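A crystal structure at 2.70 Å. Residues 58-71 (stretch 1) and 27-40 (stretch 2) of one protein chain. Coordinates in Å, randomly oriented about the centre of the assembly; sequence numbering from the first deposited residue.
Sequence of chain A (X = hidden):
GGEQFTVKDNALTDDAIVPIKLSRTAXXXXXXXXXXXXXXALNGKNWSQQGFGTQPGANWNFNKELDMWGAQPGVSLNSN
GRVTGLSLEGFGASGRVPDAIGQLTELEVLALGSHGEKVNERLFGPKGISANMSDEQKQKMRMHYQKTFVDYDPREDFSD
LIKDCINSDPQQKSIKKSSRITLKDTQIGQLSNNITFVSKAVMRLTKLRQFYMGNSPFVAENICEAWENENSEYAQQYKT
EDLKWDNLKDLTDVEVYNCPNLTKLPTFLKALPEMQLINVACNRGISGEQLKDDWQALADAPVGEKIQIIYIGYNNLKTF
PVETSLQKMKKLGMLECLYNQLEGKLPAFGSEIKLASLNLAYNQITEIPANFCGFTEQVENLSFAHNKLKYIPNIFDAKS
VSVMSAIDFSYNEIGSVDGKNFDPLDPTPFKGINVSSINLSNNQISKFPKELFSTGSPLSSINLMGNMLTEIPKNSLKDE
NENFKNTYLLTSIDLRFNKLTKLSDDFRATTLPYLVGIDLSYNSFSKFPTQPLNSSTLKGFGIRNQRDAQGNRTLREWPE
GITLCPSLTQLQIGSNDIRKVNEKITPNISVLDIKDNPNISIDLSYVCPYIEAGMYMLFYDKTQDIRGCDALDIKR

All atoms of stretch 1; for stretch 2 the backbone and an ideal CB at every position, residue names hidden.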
# COMPACT_ATOMS: atom_id res chain seq x y z
N ALA A 58 -6.15 -29.85 -9.73
CA ALA A 58 -5.53 -30.31 -10.99
C ALA A 58 -4.10 -30.84 -10.76
O ALA A 58 -3.56 -30.69 -9.65
CB ALA A 58 -5.51 -29.18 -12.02
N ASN A 59 -3.51 -31.48 -11.82
CA ASN A 59 -2.15 -32.04 -11.85
C ASN A 59 -1.73 -32.35 -13.28
O ASN A 59 -2.58 -32.47 -14.16
CB ASN A 59 -2.05 -33.32 -10.97
CG ASN A 59 -0.65 -33.83 -10.66
OD1 ASN A 59 0.38 -33.23 -11.02
ND2 ASN A 59 -0.58 -34.96 -9.98
N TRP A 60 -0.43 -32.47 -13.51
CA TRP A 60 0.10 -32.87 -14.80
C TRP A 60 -0.26 -34.35 -15.05
O TRP A 60 -0.49 -35.12 -14.11
CB TRP A 60 1.62 -32.66 -14.85
CG TRP A 60 2.04 -31.22 -14.81
CD1 TRP A 60 1.24 -30.12 -14.68
CD2 TRP A 60 3.38 -30.72 -14.94
NE1 TRP A 60 2.00 -28.97 -14.73
CE2 TRP A 60 3.32 -29.31 -14.88
CE3 TRP A 60 4.64 -31.32 -15.11
CZ2 TRP A 60 4.46 -28.50 -14.94
CZ3 TRP A 60 5.77 -30.52 -15.19
CH2 TRP A 60 5.68 -29.13 -15.12
N ASN A 61 -0.35 -34.72 -16.32
CA ASN A 61 -0.69 -36.09 -16.67
C ASN A 61 0.17 -36.49 -17.83
O ASN A 61 0.26 -35.75 -18.82
CB ASN A 61 -2.17 -36.19 -16.99
CG ASN A 61 -2.60 -37.59 -17.25
OD1 ASN A 61 -2.56 -38.05 -18.38
ND2 ASN A 61 -3.01 -38.30 -16.21
N PHE A 62 0.85 -37.65 -17.68
CA PHE A 62 1.77 -38.17 -18.70
C PHE A 62 1.25 -39.51 -19.25
O PHE A 62 1.95 -40.19 -20.01
CB PHE A 62 3.21 -38.27 -18.13
CG PHE A 62 3.77 -36.92 -17.74
CD1 PHE A 62 4.32 -36.07 -18.70
CD2 PHE A 62 3.70 -36.47 -16.43
CE1 PHE A 62 4.76 -34.80 -18.35
CE2 PHE A 62 4.14 -35.19 -16.09
CZ PHE A 62 4.66 -34.37 -17.05
N ASN A 63 -0.00 -39.83 -18.92
CA ASN A 63 -0.68 -41.01 -19.43
C ASN A 63 -1.40 -40.66 -20.77
O ASN A 63 -2.59 -40.88 -20.94
CB ASN A 63 -1.63 -41.57 -18.39
CG ASN A 63 -0.92 -42.20 -17.21
OD1 ASN A 63 0.26 -42.61 -17.30
ND2 ASN A 63 -1.63 -42.34 -16.10
N LYS A 64 -0.63 -40.07 -21.69
CA LYS A 64 -1.01 -39.65 -23.04
C LYS A 64 0.23 -39.75 -23.92
O LYS A 64 1.32 -39.99 -23.39
CB LYS A 64 -1.64 -38.24 -23.04
CG LYS A 64 -0.80 -37.08 -22.54
CD LYS A 64 -1.72 -36.13 -21.83
CE LYS A 64 -1.33 -34.68 -21.86
NZ LYS A 64 -2.42 -33.83 -21.30
N GLU A 65 0.09 -39.61 -25.25
CA GLU A 65 1.20 -39.67 -26.21
C GLU A 65 2.27 -38.63 -25.88
O GLU A 65 1.94 -37.57 -25.37
CB GLU A 65 0.68 -39.48 -27.64
CG GLU A 65 0.09 -40.77 -28.18
CD GLU A 65 1.10 -41.85 -28.52
OE1 GLU A 65 2.28 -41.50 -28.76
OE2 GLU A 65 0.71 -43.04 -28.60
N LEU A 66 3.56 -38.99 -26.13
CA LEU A 66 4.78 -38.23 -25.84
C LEU A 66 4.73 -36.84 -26.40
O LEU A 66 5.15 -35.92 -25.70
CB LEU A 66 6.02 -38.95 -26.38
CG LEU A 66 7.42 -38.28 -26.19
CD1 LEU A 66 7.71 -37.95 -24.73
CD2 LEU A 66 8.53 -39.16 -26.76
N ASP A 67 4.23 -36.67 -27.64
CA ASP A 67 4.17 -35.33 -28.23
C ASP A 67 3.02 -34.45 -27.60
O ASP A 67 2.94 -33.26 -27.88
CB ASP A 67 4.08 -35.40 -29.78
CG ASP A 67 2.81 -35.98 -30.38
OD1 ASP A 67 2.06 -36.67 -29.65
OD2 ASP A 67 2.58 -35.76 -31.59
N MSE A 68 2.19 -35.02 -26.72
CA MSE A 68 1.08 -34.33 -26.05
C MSE A 68 1.47 -33.89 -24.63
O MSE A 68 0.70 -33.20 -23.94
CB MSE A 68 -0.17 -35.23 -25.99
CG MSE A 68 -0.82 -35.48 -27.34
SE MSE A 68 -1.27 -33.77 -28.22
CE MSE A 68 0.16 -33.61 -29.67
N TRP A 69 2.69 -34.27 -24.20
CA TRP A 69 3.20 -34.00 -22.87
C TRP A 69 3.38 -32.50 -22.59
O TRP A 69 3.52 -32.12 -21.41
CB TRP A 69 4.50 -34.76 -22.65
CG TRP A 69 4.37 -36.25 -22.43
CD1 TRP A 69 3.29 -37.05 -22.73
CD2 TRP A 69 5.38 -37.11 -21.91
NE1 TRP A 69 3.57 -38.35 -22.39
CE2 TRP A 69 4.83 -38.42 -21.87
CE3 TRP A 69 6.68 -36.90 -21.42
CZ2 TRP A 69 5.55 -39.51 -21.38
CZ3 TRP A 69 7.40 -37.99 -20.95
CH2 TRP A 69 6.83 -39.27 -20.92
N GLY A 70 3.27 -31.67 -23.62
CA GLY A 70 3.37 -30.22 -23.48
C GLY A 70 2.11 -29.59 -22.92
O GLY A 70 2.16 -28.51 -22.32
N ALA A 71 0.97 -30.29 -23.13
CA ALA A 71 -0.36 -29.92 -22.67
C ALA A 71 -0.50 -30.22 -21.17
O ALA A 71 -0.84 -31.33 -20.76
CB ALA A 71 -1.42 -30.64 -23.48
N UNK A 27 13.57 -31.03 -30.52
CA UNK A 27 13.75 -30.21 -29.31
C UNK A 27 12.50 -30.14 -28.46
O UNK A 27 12.60 -30.28 -27.23
CB UNK A 27 14.18 -28.79 -29.69
N UNK A 28 11.32 -29.98 -29.07
CA UNK A 28 10.08 -29.89 -28.30
C UNK A 28 9.84 -31.22 -27.53
O UNK A 28 9.38 -31.18 -26.40
CB UNK A 28 8.90 -29.58 -29.23
N UNK A 29 10.23 -32.37 -28.12
CA UNK A 29 10.15 -33.68 -27.46
C UNK A 29 11.16 -33.71 -26.26
O UNK A 29 10.80 -34.13 -25.15
CB UNK A 29 10.45 -34.80 -28.46
N UNK A 30 12.41 -33.22 -26.47
CA UNK A 30 13.45 -33.17 -25.43
C UNK A 30 12.95 -32.35 -24.21
O UNK A 30 13.22 -32.74 -23.06
CB UNK A 30 14.73 -32.56 -25.99
N UNK A 31 12.14 -31.28 -24.48
CA UNK A 31 11.52 -30.40 -23.49
C UNK A 31 10.55 -31.12 -22.61
O UNK A 31 10.43 -30.81 -21.43
CB UNK A 31 10.81 -29.24 -24.18
N UNK A 32 9.78 -32.03 -23.23
CA UNK A 32 8.75 -32.83 -22.57
C UNK A 32 9.40 -33.89 -21.67
O UNK A 32 8.88 -34.18 -20.59
CB UNK A 32 7.84 -33.49 -23.61
N UNK A 33 10.55 -34.44 -22.08
CA UNK A 33 11.27 -35.39 -21.24
C UNK A 33 11.83 -34.65 -20.02
O UNK A 33 11.89 -35.24 -18.93
CB UNK A 33 12.39 -36.08 -22.03
N UNK A 34 12.17 -33.34 -20.19
CA UNK A 34 12.61 -32.45 -19.12
C UNK A 34 11.43 -32.17 -18.18
O UNK A 34 11.59 -32.32 -16.96
CB UNK A 34 13.17 -31.15 -19.69
N UNK A 35 10.24 -31.84 -18.73
CA UNK A 35 9.03 -31.62 -17.93
C UNK A 35 8.72 -32.80 -17.03
O UNK A 35 8.50 -32.60 -15.84
CB UNK A 35 7.83 -31.34 -18.84
N UNK A 36 8.74 -34.03 -17.60
CA UNK A 36 8.47 -35.26 -16.86
C UNK A 36 9.56 -35.50 -15.78
O UNK A 36 9.24 -35.87 -14.64
CB UNK A 36 8.40 -36.45 -17.82
N UNK A 37 10.83 -35.22 -16.11
CA UNK A 37 11.92 -35.39 -15.16
C UNK A 37 11.78 -34.38 -13.99
O UNK A 37 12.01 -34.74 -12.83
CB UNK A 37 13.27 -35.22 -15.87
N UNK A 38 11.34 -33.14 -14.30
CA UNK A 38 11.08 -32.09 -13.31
C UNK A 38 9.94 -32.55 -12.38
O UNK A 38 10.08 -32.50 -11.17
CB UNK A 38 10.73 -30.77 -14.00
N UNK A 39 8.83 -33.03 -12.97
CA UNK A 39 7.65 -33.56 -12.28
C UNK A 39 8.07 -34.70 -11.34
O UNK A 39 7.76 -34.64 -10.15
CB UNK A 39 6.61 -34.05 -13.29
N UNK A 40 8.86 -35.68 -11.85
CA UNK A 40 9.39 -36.81 -11.08
C UNK A 40 10.23 -36.37 -9.87
O UNK A 40 10.01 -36.87 -8.77
CB UNK A 40 10.24 -37.70 -11.99

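Stretch 2 is helical throughout, its phi/psi pairs all near -60/-40, so the first rule is periodicity: the positions that meet stretch 1 recur every three or four residues.

Position 27 has nothing of stretch 1 near its ideal CB, and any helix former would do; it is Glu27. Position 28 points sideways, so only a long side chain could reach across. Tyr28 does so modestly, its ring edge meeting Asp67, CE2 to CB at 4.1 Å.

At 29 the CB lies 5.1 Å from Leu66 CD2, which asks for a mid-sized apolar chain. Ile29 fits, with CG2 3.8 Å from Leu66 CD2 and CD1 3.8 Å from Asp67 CA. Positions 30 and 31 are out of reach and leave the choice open; Lys30 forms a salt bridge with Glu27, and the other is Asp31.

Position 32 points toward stretch 1, its CB 3.7 Å from Trp69 CB. Glycine at 70 leaves room beside the turn from Met68 to Ala71, room suited to a flat ring or a long apolar chain. Tyr32 takes it: Gly70 CA sits over one ring face, 3.3 Å from CE1. An ideal CB on Gly70 would lie 2.5 Å from Tyr32 OH, a clash, so the bare glycine and the large ring fit together.

Position 33 looks sideways, with its CB 5.5 Å from Trp69 CZ3; a branched apolar chain or a longer one could span the gap. Leu33 brings CD2 to 3.8 Å from Leu66 CD1. Position 34, out of reach, is Ala34.

Position 35 points toward stretch 1, with Trp60 CZ3 4.3 Å from its CB, so leucine, isoleucine or methionine would suit. Leu35 packs CD2 3.8 Å from Trp60 CH2.

At 36, Trp69 CZ3 (3.6 Å) and Phe62 CE1 (4.0 Å) crowd the CB. A flexible methylene chain could run along the Phe62 ring, whether or not it ends in a charge. Lys36 lays CD over that ring's face, 3.9 Å from its centroid, while its NZ makes a salt bridge with 40. Positions 37 and 38 take little part; they are Glu37 and Ile38.

Position 39 points between Trp60 CE3 and Phe62 CE2, 3.8 and 3.9 Å from its CB, with the Asn59 carboxamide farther out. An aromatic suits, especially one carrying a donor. Trp39 receives the Phe62 edge on its face, lies nearly parallel to Trp60 but slid aside, and gives a straight hydrogen bond from NE1 to Asn59 OD1 (3.1 Å).

Position 40 touches nothing across; Asp40 is the partner of Lys36.

Stretch 2 (27-40) EYIKDYLALKEIWD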
# COMPACT_ATOMS: atom_id res chain seq x y z
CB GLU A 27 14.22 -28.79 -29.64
CG GLU A 27 15.70 -28.69 -29.99
CD GLU A 27 16.69 -29.26 -28.98
OE1 GLU A 27 16.48 -29.07 -27.75
OE2 GLU A 27 17.67 -29.90 -29.41
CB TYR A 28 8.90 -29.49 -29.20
CG TYR A 28 8.35 -30.61 -30.05
CD1 TYR A 28 8.95 -30.96 -31.26
CD2 TYR A 28 7.19 -31.29 -29.67
CE1 TYR A 28 8.44 -31.99 -32.04
CE2 TYR A 28 6.66 -32.31 -30.46
CZ TYR A 28 7.29 -32.66 -31.64
OH TYR A 28 6.77 -33.66 -32.42
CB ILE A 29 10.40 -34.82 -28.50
CG1 ILE A 29 9.29 -34.87 -29.59
CG2 ILE A 29 10.63 -36.19 -27.84
CD1 ILE A 29 7.83 -35.36 -29.16
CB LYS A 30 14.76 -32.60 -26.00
CG LYS A 30 15.44 -33.55 -27.02
CD LYS A 30 16.48 -32.90 -27.97
CE LYS A 30 17.88 -32.70 -27.39
NZ LYS A 30 18.08 -31.35 -26.76
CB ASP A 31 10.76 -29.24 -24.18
CG ASP A 31 11.57 -28.05 -24.65
OD1 ASP A 31 12.83 -28.12 -24.62
OD2 ASP A 31 10.95 -27.05 -25.09
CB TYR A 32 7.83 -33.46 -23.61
CG TYR A 32 7.06 -32.51 -24.51
CD1 TYR A 32 6.94 -31.15 -24.19
CD2 TYR A 32 6.39 -32.98 -25.63
CE1 TYR A 32 6.26 -30.27 -25.04
CE2 TYR A 32 5.66 -32.12 -26.46
CZ TYR A 32 5.59 -30.77 -26.15
OH TYR A 32 4.85 -29.96 -26.97
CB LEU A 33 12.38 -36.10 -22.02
CG LEU A 33 11.94 -36.82 -23.28
CD1 LEU A 33 13.13 -37.26 -24.10
CD2 LEU A 33 11.04 -38.00 -22.98
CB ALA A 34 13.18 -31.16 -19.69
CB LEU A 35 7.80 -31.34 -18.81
CG LEU A 35 7.67 -29.95 -19.42
CD1 LEU A 35 6.38 -29.84 -20.19
CD2 LEU A 35 7.73 -28.87 -18.36
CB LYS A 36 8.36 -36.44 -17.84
CG LYS A 36 8.29 -37.84 -17.24
CD LYS A 36 7.05 -38.17 -16.43
CE LYS A 36 7.22 -39.58 -15.91
NZ LYS A 36 6.12 -39.97 -15.00
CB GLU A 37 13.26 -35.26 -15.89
CG GLU A 37 14.39 -35.97 -15.16
CD GLU A 37 15.62 -36.26 -16.00
OE1 GLU A 37 15.46 -36.75 -17.15
OE2 GLU A 37 16.75 -36.05 -15.49
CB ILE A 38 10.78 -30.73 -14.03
CG1 ILE A 38 12.10 -30.12 -14.52
CG2 ILE A 38 10.00 -29.75 -13.12
CD1 ILE A 38 11.96 -29.11 -15.66
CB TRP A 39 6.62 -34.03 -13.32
CG TRP A 39 5.27 -34.38 -12.76
CD1 TRP A 39 4.28 -33.51 -12.39
CD2 TRP A 39 4.70 -35.70 -12.67
NE1 TRP A 39 3.15 -34.21 -12.00
CE2 TRP A 39 3.37 -35.55 -12.20
CE3 TRP A 39 5.17 -36.98 -12.98
CZ2 TRP A 39 2.53 -36.65 -12.00
CZ3 TRP A 39 4.35 -38.07 -12.72
CH2 TRP A 39 3.05 -37.89 -12.23
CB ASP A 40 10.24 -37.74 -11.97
CG ASP A 40 9.47 -38.55 -12.98
OD1 ASP A 40 8.25 -38.76 -12.78
OD2 ASP A 40 10.09 -39.01 -13.97
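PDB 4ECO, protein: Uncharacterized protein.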